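Local atomic coordinates of GTPase-activating protein skywalker (Drosophila melanogaster, PDB entry 6R82), a protein that acts as a GTPase-activating protein for Rab35, regulating the recycling and turnover of synaptic vesicle proteins through endosomal trafficking. Residues A145-T157 against N165-L179. Sequence-based numbering, arbitrary orientation.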
# COMPACT_ATOMS: atom_id res chain seq x y z
N ALA A 145 7.75 -6.03 -3.98
CA ALA A 145 6.53 -6.73 -3.58
C ALA A 145 5.32 -6.21 -4.35
O ALA A 145 4.50 -7.00 -4.84
CB ALA A 145 6.31 -6.58 -2.08
N ILE A 146 5.15 -4.89 -4.43
CA ILE A 146 4.11 -4.28 -5.25
C ILE A 146 4.76 -3.19 -6.09
O ILE A 146 5.53 -2.38 -5.56
CB ILE A 146 2.96 -3.69 -4.40
CG1 ILE A 146 2.35 -4.75 -3.49
CG2 ILE A 146 1.87 -3.10 -5.29
CD1 ILE A 146 1.14 -4.24 -2.72
N TRP A 147 4.44 -3.16 -7.38
CA TRP A 147 4.96 -2.17 -8.31
C TRP A 147 3.83 -1.81 -9.25
O TRP A 147 3.13 -2.70 -9.74
CB TRP A 147 6.16 -2.72 -9.10
CG TRP A 147 6.80 -1.70 -10.02
CD1 TRP A 147 7.91 -0.95 -9.77
CD2 TRP A 147 6.35 -1.32 -11.33
NE1 TRP A 147 8.19 -0.14 -10.84
CE2 TRP A 147 7.24 -0.34 -11.81
CE3 TRP A 147 5.28 -1.71 -12.14
CZ2 TRP A 147 7.10 0.26 -13.06
CZ3 TRP A 147 5.13 -1.12 -13.38
CH2 TRP A 147 6.04 -0.15 -13.84
N MET A 148 3.63 -0.52 -9.49
CA MET A 148 2.54 -0.05 -10.34
C MET A 148 3.02 1.11 -11.19
O MET A 148 3.87 1.90 -10.77
CB MET A 148 1.33 0.36 -9.50
CG MET A 148 0.58 -0.79 -8.85
SD MET A 148 -0.97 -0.26 -8.07
CE MET A 148 -0.28 0.61 -6.64
N ASP A 149 2.46 1.23 -12.39
CA ASP A 149 2.95 2.22 -13.35
C ASP A 149 2.21 3.55 -13.19
O ASP A 149 1.27 3.69 -12.41
CB ASP A 149 2.85 1.68 -14.79
CG ASP A 149 1.41 1.55 -15.32
OD1 ASP A 149 0.47 2.23 -14.85
OD2 ASP A 149 1.22 0.75 -16.27
N GLU A 150 2.65 4.54 -13.97
CA GLU A 150 2.18 5.91 -13.83
C GLU A 150 0.73 6.09 -14.23
O GLU A 150 0.15 7.14 -13.93
CB GLU A 150 3.05 6.86 -14.67
CG GLU A 150 2.84 6.71 -16.18
CD GLU A 150 3.92 7.41 -17.00
OE1 GLU A 150 3.59 8.40 -17.69
OE2 GLU A 150 5.09 6.97 -16.97
N ASN A 151 0.14 5.10 -14.90
CA ASN A 151 -1.26 5.17 -15.29
C ASN A 151 -2.17 4.39 -14.35
O ASN A 151 -3.39 4.40 -14.54
CB ASN A 151 -1.45 4.66 -16.73
CG ASN A 151 -0.62 5.44 -17.72
OD1 ASN A 151 0.27 4.88 -18.38
ND2 ASN A 151 -0.88 6.73 -17.83
N ILE A 152 -1.59 3.73 -13.34
CA ILE A 152 -2.30 2.87 -12.40
C ILE A 152 -3.13 1.86 -13.19
O ILE A 152 -4.27 1.55 -12.82
CB ILE A 152 -3.16 3.68 -11.41
CG1 ILE A 152 -2.41 4.94 -10.97
CG2 ILE A 152 -3.48 2.84 -10.17
CD1 ILE A 152 -2.98 5.60 -9.72
N ARG A 153 -2.56 1.36 -14.28
CA ARG A 153 -3.22 0.37 -15.12
C ARG A 153 -2.56 -1.00 -15.00
O ARG A 153 -3.26 -1.99 -14.77
CB ARG A 153 -3.24 0.84 -16.57
CG ARG A 153 -3.43 -0.29 -17.57
CD ARG A 153 -3.66 0.22 -18.99
NE ARG A 153 -4.98 0.85 -19.18
CZ ARG A 153 -6.16 0.28 -18.92
NH1 ARG A 153 -6.25 -0.97 -18.46
NH2 ARG A 153 -7.28 0.97 -19.13
N PHE A 154 -1.23 -1.08 -15.12
CA PHE A 154 -0.52 -2.35 -15.01
C PHE A 154 0.46 -2.32 -13.84
O PHE A 154 0.97 -1.26 -13.47
CB PHE A 154 0.28 -2.69 -16.29
CG PHE A 154 -0.55 -2.72 -17.54
CD1 PHE A 154 -1.62 -3.58 -17.66
CD2 PHE A 154 -0.23 -1.89 -18.61
CE1 PHE A 154 -2.38 -3.62 -18.81
CE2 PHE A 154 -0.99 -1.92 -19.78
CZ PHE A 154 -2.07 -2.79 -19.87
N GLY A 155 0.74 -3.50 -13.30
CA GLY A 155 1.63 -3.62 -12.17
C GLY A 155 2.25 -5.00 -12.10
O GLY A 155 1.88 -5.91 -12.85
N LYS A 156 3.19 -5.15 -11.18
CA LYS A 156 3.91 -6.39 -11.00
C LYS A 156 4.01 -6.69 -9.51
O LYS A 156 3.82 -5.81 -8.67
CB LYS A 156 5.32 -6.32 -11.62
CG LYS A 156 5.33 -5.99 -13.11
CD LYS A 156 6.73 -6.09 -13.70
CE LYS A 156 7.50 -4.77 -13.58
NZ LYS A 156 7.58 -4.06 -14.90
N THR A 157 4.30 -7.95 -9.20
CA THR A 157 4.52 -8.34 -7.82
C THR A 157 5.54 -9.47 -7.78
O THR A 157 5.52 -10.38 -8.61
CB THR A 157 3.22 -8.78 -7.14
OG1 THR A 157 3.53 -9.40 -5.89
CG2 THR A 157 2.47 -9.76 -8.02
N ASN A 165 7.89 -12.11 1.28
CA ASN A 165 6.59 -12.51 0.80
C ASN A 165 6.71 -13.34 -0.47
O ASN A 165 7.74 -13.31 -1.15
CB ASN A 165 5.75 -11.26 0.49
CG ASN A 165 6.43 -10.34 -0.49
OD1 ASN A 165 7.49 -9.79 -0.19
ND2 ASN A 165 5.85 -10.19 -1.68
N PRO A 166 5.67 -14.09 -0.82
CA PRO A 166 5.56 -14.61 -2.17
C PRO A 166 4.86 -13.61 -3.06
O PRO A 166 4.23 -12.66 -2.55
CB PRO A 166 4.71 -15.88 -1.99
CG PRO A 166 3.77 -15.49 -0.89
CD PRO A 166 4.59 -14.61 0.05
N PRO A 167 4.93 -13.76 -4.38
CA PRO A 167 4.06 -12.96 -5.25
C PRO A 167 2.62 -13.01 -4.76
O PRO A 167 2.07 -14.09 -4.51
CB PRO A 167 4.24 -13.64 -6.62
CG PRO A 167 5.66 -14.13 -6.58
CD PRO A 167 5.91 -14.55 -5.15
N LEU A 168 2.02 -11.84 -4.59
CA LEU A 168 0.70 -11.74 -3.98
C LEU A 168 -0.43 -12.13 -4.93
O LEU A 168 -1.59 -12.16 -4.51
CB LEU A 168 0.48 -10.33 -3.43
CG LEU A 168 1.70 -9.75 -2.70
CD1 LEU A 168 1.57 -8.25 -2.52
CD2 LEU A 168 1.89 -10.42 -1.35
N CYS A 169 -0.11 -12.42 -6.18
CA CYS A 169 -0.97 -13.19 -7.07
C CYS A 169 -0.09 -14.19 -7.80
O CYS A 169 1.12 -13.98 -7.92
CB CYS A 169 -1.74 -12.29 -8.05
SG CYS A 169 -0.74 -11.12 -8.99
N PRO A 170 -0.67 -15.31 -8.26
CA PRO A 170 0.19 -16.38 -8.83
C PRO A 170 1.05 -15.93 -10.00
O PRO A 170 2.27 -16.12 -9.97
CB PRO A 170 -0.84 -17.45 -9.23
CG PRO A 170 -2.02 -17.20 -8.31
CD PRO A 170 -2.09 -15.71 -8.22
N SER A 171 0.44 -15.35 -11.04
CA SER A 171 1.21 -14.66 -12.06
C SER A 171 1.94 -13.47 -11.45
O SER A 171 1.45 -12.82 -10.52
CB SER A 171 0.29 -14.20 -13.20
OG SER A 171 0.75 -12.98 -13.77
N GLY A 172 3.13 -13.17 -11.98
CA GLY A 172 3.91 -12.07 -11.41
C GLY A 172 3.41 -10.68 -11.75
O GLY A 172 3.94 -9.71 -11.21
N ASP A 173 2.41 -10.56 -12.63
CA ASP A 173 1.88 -9.30 -13.12
C ASP A 173 0.39 -9.23 -12.85
O ASP A 173 -0.25 -10.22 -12.48
CB ASP A 173 2.11 -9.14 -14.62
CG ASP A 173 3.49 -9.58 -15.06
OD1 ASP A 173 4.47 -9.30 -14.33
OD2 ASP A 173 3.59 -10.20 -16.14
N PHE A 174 -0.18 -8.05 -13.08
CA PHE A 174 -1.61 -7.87 -12.92
C PHE A 174 -2.03 -6.59 -13.62
O PHE A 174 -1.21 -5.70 -13.88
CB PHE A 174 -2.03 -7.85 -11.44
CG PHE A 174 -1.31 -6.81 -10.61
CD1 PHE A 174 -1.83 -5.53 -10.45
CD2 PHE A 174 -0.12 -7.12 -9.96
CE1 PHE A 174 -1.17 -4.59 -9.68
CE2 PHE A 174 0.54 -6.19 -9.20
CZ PHE A 174 0.02 -4.91 -9.06
N GLU A 175 -3.31 -6.52 -13.94
CA GLU A 175 -3.96 -5.29 -14.35
C GLU A 175 -4.91 -4.86 -13.24
O GLU A 175 -5.59 -5.70 -12.64
CB GLU A 175 -4.73 -5.46 -15.66
CG GLU A 175 -4.94 -4.15 -16.39
CD GLU A 175 -6.00 -4.25 -17.46
OE1 GLU A 175 -6.56 -5.35 -17.63
OE2 GLU A 175 -6.28 -3.23 -18.12
N ILE A 176 -4.95 -3.56 -12.98
CA ILE A 176 -5.72 -3.01 -11.87
C ILE A 176 -7.14 -2.75 -12.34
O ILE A 176 -7.37 -1.96 -13.26
CB ILE A 176 -5.07 -1.72 -11.34
CG1 ILE A 176 -3.72 -2.06 -10.70
CG2 ILE A 176 -5.99 -1.02 -10.34
CD1 ILE A 176 -2.55 -1.30 -11.29
N ARG A 177 -8.10 -3.43 -11.71
CA ARG A 177 -9.50 -3.11 -11.95
C ARG A 177 -9.91 -1.88 -11.16
O ARG A 177 -10.54 -0.96 -11.70
CB ARG A 177 -10.39 -4.30 -11.60
CG ARG A 177 -11.79 -4.17 -12.17
CD ARG A 177 -12.78 -5.06 -11.44
NE ARG A 177 -12.33 -6.45 -11.37
CZ ARG A 177 -13.14 -7.49 -11.17
NH1 ARG A 177 -14.45 -7.30 -11.03
NH2 ARG A 177 -12.64 -8.72 -11.12
N VAL A 178 -9.58 -1.84 -9.87
CA VAL A 178 -9.80 -0.65 -9.06
C VAL A 178 -8.72 -0.59 -7.99
O VAL A 178 -8.28 -1.61 -7.44
CB VAL A 178 -11.23 -0.62 -8.47
CG1 VAL A 178 -11.54 -1.91 -7.76
CG2 VAL A 178 -11.41 0.58 -7.53
N LEU A 179 -8.24 0.63 -7.74
CA LEU A 179 -7.34 0.90 -6.63
C LEU A 179 -8.03 1.87 -5.68
O LEU A 179 -8.67 2.83 -6.11
CB LEU A 179 -6.02 1.49 -7.13
CG LEU A 179 -5.09 1.87 -5.98
CD1 LEU A 179 -3.77 1.17 -6.14
CD2 LEU A 179 -4.90 3.36 -5.95
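Thr157 meets Leu168 through its hydroxyl: OG1 accepts a nearly straight hydrogen bond from Leu168 N, 3.2 Å away, and donates to Ala145 O at 2.8 Å, in the carbonyl plane. With OG1 anti to the backbone N (chi1 169°), CG2 is left to meet Cys169 SG at 3.6 Å, while Thr157 N donates a hydrogen bond to Gly172 O. Were this residue an alanine, Leu168 N and Ala145 O would probably lose their shared hydroxyl partner, with a gap opened beside Cys169 SG.

Next along, Gly155 and Phe174 form an antiparallel hydrogen-bonded pair. The phenylalanine ring folds back over its neighbour: Gly155 CA lies 4.0 Å from the ring centroid in a CH-pi contact, where a beta carbon would clash with the ring. Phe69 meets the same ring edge-to-face. At the edge of this ring, Met148 CG comes near Phe174 CZ. Met148 SD lies 3.7 Å from Ile176 CD1, and the bend at chi3 (-72°) turns CE onto Leu179 CD1; Ile61 of strand 57-63 also packs on this methionine.

Farther out, Asp149 OD1 takes the amides of Asn151 and Arg153 from opposite faces of its carboxylate plane, shaping the turn that delivers Arg153 O to Ile176 N (2.9 Å). Strand 154-156, second arm of the hairpin begun by 146-149, pairs antiparallel with 173-176 within the TLDc domain. The Thr157 hydroxyl, both donor and acceptor, ties the loop before 173-176 to the start of that hairpin, while Gly155 lets the Phe174 ring lie against the backbone on the buried face.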